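Side-chain contact in oxygen-independent coproporphyrinogen III oxidase (Escherichia coli, PDB 1OLT), which catalyses the anaerobic, S-adenosylmethionine-dependent oxidative decarboxylation of two propionate groups of coproporphyrinogen III to the vinyl groups of protoporphyrinogen IX in haem biosynthesis: residues A[272-275]-A[276-280]. Sequence-based numbering, arbitrary orientation.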
loop_
_atom_site.group_PDB
_atom_site.type_symbol
_atom_site.label_atom_id
_atom_site.label_comp_id
_atom_site.label_asym_id
_atom_site.label_seq_id
_atom_site.Cartn_x
_atom_site.Cartn_y
_atom_site.Cartn_z
ATOM N N GLU A 272 4.060 -4.389 22.264
ATOM C CA GLU A 272 2.897 -5.036 22.853
ATOM C C GLU A 272 1.882 -5.441 21.739
ATOM O O GLU A 272 1.274 -6.498 21.803
ATOM C CB GLU A 272 2.251 -4.107 23.907
ATOM C CG GLU A 272 3.137 -3.837 25.098
ATOM C CD GLU A 272 2.611 -2.774 26.059
ATOM O OE1 GLU A 272 1.451 -2.278 25.907
ATOM O OE2 GLU A 272 3.389 -2.445 26.984
ATOM N N THR A 273 1.776 -4.620 20.705
ATOM C CA THR A 273 0.922 -4.891 19.557
ATOM C C THR A 273 1.336 -6.194 18.872
ATOM O O THR A 273 0.497 -7.054 18.596
ATOM C CB THR A 273 0.962 -3.693 18.585
ATOM O OG1 THR A 273 0.257 -2.596 19.212
ATOM C CG2 THR A 273 0.186 -3.982 17.364
ATOM N N ILE A 274 2.628 -6.336 18.599
ATOM C CA ILE A 274 3.137 -7.501 17.918
ATOM C C ILE A 274 2.854 -8.708 18.814
ATOM O O ILE A 274 2.341 -9.690 18.298
ATOM C CB ILE A 274 4.626 -7.363 17.564
ATOM C CG1 ILE A 274 4.874 -6.325 16.461
ATOM C CG2 ILE A 274 5.256 -8.724 17.191
ATOM C CD1 ILE A 274 6.364 -5.977 16.344
ATOM N N ALA A 275 3.175 -8.666 20.112
ATOM C CA ALA A 275 2.859 -9.775 20.987
ATOM C C ALA A 275 1.364 -10.145 21.063
ATOM O O ALA A 275 1.005 -11.335 21.093
ATOM C CB ALA A 275 3.431 -9.566 22.431
ATOM N N PHE A 276 0.508 -9.155 21.146
ATOM C CA PHE A 276 -0.879 -9.401 21.308
ATOM C C PHE A 276 -1.526 -9.948 20.005
ATOM O O PHE A 276 -2.382 -10.860 20.053
ATOM C CB PHE A 276 -1.603 -8.155 21.734
ATOM C CG PHE A 276 -3.086 -8.353 21.881
ATOM C CD1 PHE A 276 -3.593 -8.945 23.044
ATOM C CD2 PHE A 276 -3.952 -7.998 20.873
ATOM C CE1 PHE A 276 -4.978 -9.154 23.176
ATOM C CE2 PHE A 276 -5.353 -8.185 21.013
ATOM C CZ PHE A 276 -5.847 -8.763 22.170
ATOM N N LEU A 277 -1.126 -9.408 18.859
ATOM C CA LEU A 277 -1.586 -9.920 17.605
ATOM C C LEU A 277 -1.113 -11.408 17.387
ATOM O O LEU A 277 -1.872 -12.224 16.901
ATOM C CB LEU A 277 -1.245 -8.954 16.465
ATOM C CG LEU A 277 -2.026 -7.662 16.576
ATOM C CD1 LEU A 277 -1.647 -6.690 15.418
ATOM C CD2 LEU A 277 -3.561 -7.936 16.544
ATOM N N THR A 278 0.106 -11.732 17.798
ATOM C CA THR A 278 0.608 -13.083 17.718
ATOM C C THR A 278 -0.239 -14.084 18.587
ATOM O O THR A 278 -0.755 -15.137 18.105
ATOM C CB THR A 278 2.044 -13.122 18.226
ATOM O OG1 THR A 278 2.866 -12.429 17.313
ATOM C CG2 THR A 278 2.630 -14.606 18.287
ATOM N N GLN A 279 -0.449 -13.665 19.842
ATOM C CA GLN A 279 -1.362 -14.342 20.743
ATOM C C GLN A 279 -2.796 -14.523 20.119
ATOM O O GLN A 279 -3.435 -15.559 20.382
ATOM C CB GLN A 279 -1.462 -13.578 22.044
ATOM C CG GLN A 279 -2.413 -14.171 23.093
ATOM C CD GLN A 279 -2.584 -13.300 24.393
ATOM O OE1 GLN A 279 -3.488 -12.437 24.487
ATOM N NE2 GLN A 279 -1.723 -13.563 25.384
ATOM N N SER A 280 -3.244 -13.542 19.298
ATOM C CA SER A 280 -4.560 -13.547 18.675
ATOM C C SER A 280 -4.651 -14.323 17.338
ATOM O O SER A 280 -5.702 -14.323 16.711
ATOM C CB SER A 280 -5.068 -12.130 18.452
ATOM O OG SER A 280 -5.126 -11.483 19.701
#
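Residues 272-279 form the last turns of helix 263-279, and S280 follows in the loop; four successive i-to-i+4 bonds join the turns, in which the N atoms of F276, L277, T278 and Q279 reach the O atoms of E272, T273, I274 and A275, the straightest being Q279 N to A275 O (3.0 Å, 172°). On the inward side T273 and L277 lie side by side and point the same way, with T273 CG2 3.8 Å from L277 CD1. L277 CG sits beside its own backbone N (chi1 -67°), which lays this carbon 3.3 Å from T273 O. T273 turns its hydroxyl back to I269 O, a hydrogen bond within the helix, and CG2, anti to the backbone N, is the branch that meets L277. F222 and L226 of helix 219-232 pack on T273, while F290 of strand 289-291 meets L277 and I274. At the C-terminal end F276 O accepts two bonds from S280, from N at 2.9 Å and from OG at 2.8 Å, arriving from opposite faces of the carbonyl plane. The same OG stands 3.5 Å above the F276 ring, displaced toward its rim. The chemistry is thus divided: largely apolar side chains pack the helix against helix 219-232 and strand 289-291 of the radical SAM core, while a serine hydroxyl supplements the backbone bonding where the helix ends.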